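Long-range contact in response regulator FixJ (Bradyrhizobium japonicum, PDB 5XSO), which is a two-component response regulator that, when activated by the sensor FixL, induces expression of the nitrogen-fixation regulators nifA and fixK: residues A[88-93]-A[108-113]. Sequence-based numbering, arbitrary orientation.
Sequences PILIMT and GAVDFL
Ile91 is held through both its N and its O by the neighbouring strand. Its N donates to Asp111 O at 3.1 Å, and its O accepts from Leu113 N at 2.8 Å, nearly in line with the carbonyl. Phe112, the residue paired with Ile91, also brings its CA to 3.0 Å from Ile91 O. Thr93 N continues the parallel ladder with a bond to Leu113 O. At the other end Val110 N donates to Ile89 O in the carbonyl plane. Beyond it a water takes the N-H of Ile89 and donates to Gly108 O, linking strand 89-93 to the turn after helix 98-106.

The paired strand residues alternate between two faces. Leu90, Asp111, Met92 and Leu113 lie on one, Ile91 and Phe112 on the other. On the Leu90 face, Asp111 OD1 accepts from Phe112 N at 2.9 Å on its anti side, 32° out of the carboxylate plane. On the Ile91 face, Phe112 CG sits between the backbone N and carbonyl carbon (chi1 74°), and CD1 of the ring meets Thr93 CG2 obliquely at 4.0 Å. Ahead of the paired residues, Val110 makes a separate apolar contact. Leu90 sets CG anti to its carbonyl carbon (chi1 -50°), and its CD2 reaches across to Val110 CB at 4.0 Å. Val110 CG2 lies against Pro88 CB. The Ala109 methyl meets Ile91 CG1 at 3.9 Å.

Gly108 ends helix 98-106 with positive phi in a Schellman motif. The chain then turns into strand 111-114, completing a beta-alpha-beta crossover of the CheY-like receiver fold. This strand is the outermost on its side of the parallel sheet. Strand 61-65 pairs with the other side of strand 89-93, and Met92 lies near Asp21 and Asp65, the probable magnesium ligands. Ile91 and Phe112 pack on helix 98-106, while Leu90 and Leu113 face helix 119-138.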
loop_
_atom_site.group_PDB
_atom_site.type_symbol
_atom_site.label_atom_id
_atom_site.label_comp_id
_atom_site.label_asym_id
_atom_site.label_seq_id
_atom_site.Cartn_x
_atom_site.Cartn_y
_atom_site.Cartn_z
ATOM N N PRO A 88 -3.148 6.360 -2.051
ATOM C CA PRO A 88 -4.512 6.380 -1.510
ATOM C C PRO A 88 -5.530 6.495 -2.642
ATOM O O PRO A 88 -5.276 7.129 -3.685
ATOM C CB PRO A 88 -4.528 7.638 -0.620
ATOM C CG PRO A 88 -3.502 8.564 -1.243
ATOM C CD PRO A 88 -2.435 7.642 -1.852
ATOM N N ILE A 89 -6.703 5.898 -2.432
ATOM C CA ILE A 89 -7.757 5.929 -3.441
ATOM C C ILE A 89 -9.048 6.530 -2.866
ATOM O O ILE A 89 -9.556 6.068 -1.831
ATOM C CB ILE A 89 -8.037 4.524 -4.007
ATOM C CG1 ILE A 89 -6.749 3.922 -4.592
ATOM C CG2 ILE A 89 -9.157 4.643 -5.073
ATOM C CD1 ILE A 89 -6.786 2.382 -4.708
ATOM N N LEU A 90 -9.597 7.532 -3.562
ATOM C CA LEU A 90 -10.923 8.068 -3.269
ATOM C C LEU A 90 -11.894 7.657 -4.381
ATOM O O LEU A 90 -11.535 7.674 -5.571
ATOM C CB LEU A 90 -10.890 9.614 -3.197
ATOM C CG LEU A 90 -9.799 10.183 -2.293
ATOM C CD1 LEU A 90 -9.860 11.722 -2.345
ATOM C CD2 LEU A 90 -10.049 9.666 -0.823
ATOM N N ILE A 91 -13.120 7.309 -4.001
ATOM C CA ILE A 91 -14.129 6.783 -4.914
ATOM C C ILE A 91 -15.243 7.805 -5.052
ATOM O O ILE A 91 -15.809 8.242 -4.037
ATOM C CB ILE A 91 -14.697 5.445 -4.394
ATOM C CG1 ILE A 91 -13.577 4.396 -4.258
ATOM C CG2 ILE A 91 -15.858 4.996 -5.266
ATOM C CD1 ILE A 91 -12.953 4.030 -5.564
ATOM N N MET A 92 -15.554 8.203 -6.304
ATOM C CA MET A 92 -16.680 9.067 -6.636
ATOM C C MET A 92 -17.867 8.193 -7.035
ATOM O O MET A 92 -17.696 7.217 -7.759
ATOM C CB MET A 92 -16.357 10.031 -7.796
ATOM C CG MET A 92 -15.119 10.823 -7.541
ATOM S SD MET A 92 -14.896 11.913 -8.981
ATOM C CE MET A 92 -14.166 10.721 -10.088
ATOM N N THR A 93 -19.064 8.535 -6.567
ATOM C CA THR A 93 -20.184 7.613 -6.778
ATOM C C THR A 93 -21.501 8.381 -6.792
ATOM O O THR A 93 -21.681 9.362 -6.049
ATOM C CB THR A 93 -20.238 6.504 -5.679
ATOM O OG1 THR A 93 -21.359 5.629 -5.931
ATOM C CG2 THR A 93 -20.407 7.102 -4.254
ATOM N N GLY A 108 -9.947 -1.207 0.991
ATOM C CA GLY A 108 -8.811 -0.341 1.221
ATOM C C GLY A 108 -8.949 1.088 0.715
ATOM O O GLY A 108 -8.099 1.927 1.033
ATOM N N ALA A 109 -9.987 1.396 -0.045
ATOM C CA ALA A 109 -10.153 2.798 -0.452
ATOM C C ALA A 109 -10.265 3.687 0.787
ATOM O O ALA A 109 -10.851 3.293 1.815
ATOM C CB ALA A 109 -11.401 2.961 -1.331
ATOM N N VAL A 110 -9.718 4.907 0.691
ATOM C CA VAL A 110 -9.655 5.780 1.856
ATOM C C VAL A 110 -11.023 6.403 2.173
ATOM O O VAL A 110 -11.446 6.475 3.346
ATOM C CB VAL A 110 -8.567 6.838 1.612
ATOM C CG1 VAL A 110 -8.673 8.001 2.620
ATOM C CG2 VAL A 110 -7.173 6.160 1.624
ATOM N N ASP A 111 -11.767 6.842 1.167
ATOM C CA ASP A 111 -13.047 7.510 1.449
ATOM C C ASP A 111 -13.803 7.573 0.114
ATOM O O ASP A 111 -13.276 7.153 -0.923
ATOM C CB ASP A 111 -12.773 8.894 2.094
ATOM C CG ASP A 111 -13.921 9.402 2.985
ATOM O OD1 ASP A 111 -15.049 8.890 2.889
ATOM O OD2 ASP A 111 -13.711 10.378 3.764
ATOM N N PHE A 112 -15.028 8.109 0.135
ATOM C CA PHE A 112 -15.854 8.209 -1.055
ATOM C C PHE A 112 -16.534 9.565 -1.059
ATOM O O PHE A 112 -16.647 10.236 -0.014
ATOM C CB PHE A 112 -16.893 7.064 -1.118
ATOM C CG PHE A 112 -18.017 7.250 -0.134
ATOM C CD1 PHE A 112 -19.210 7.824 -0.524
ATOM C CD2 PHE A 112 -17.853 6.885 1.205
ATOM C CE1 PHE A 112 -20.246 8.011 0.404
ATOM C CE2 PHE A 112 -18.895 7.087 2.137
ATOM C CZ PHE A 112 -20.074 7.655 1.755
ATOM N N LEU A 113 -17.047 9.953 -2.224
ATOM C CA LEU A 113 -17.825 11.176 -2.357
ATOM C C LEU A 113 -19.088 10.883 -3.132
ATOM O O LEU A 113 -19.012 10.341 -4.243
ATOM C CB LEU A 113 -17.001 12.275 -3.123
ATOM C CG LEU A 113 -16.126 13.161 -2.252
ATOM C CD1 LEU A 113 -15.306 14.185 -3.059
ATOM C CD2 LEU A 113 -17.034 13.903 -1.278
HETATM O O HOH W 1 -6.555 3.669 -0.581
#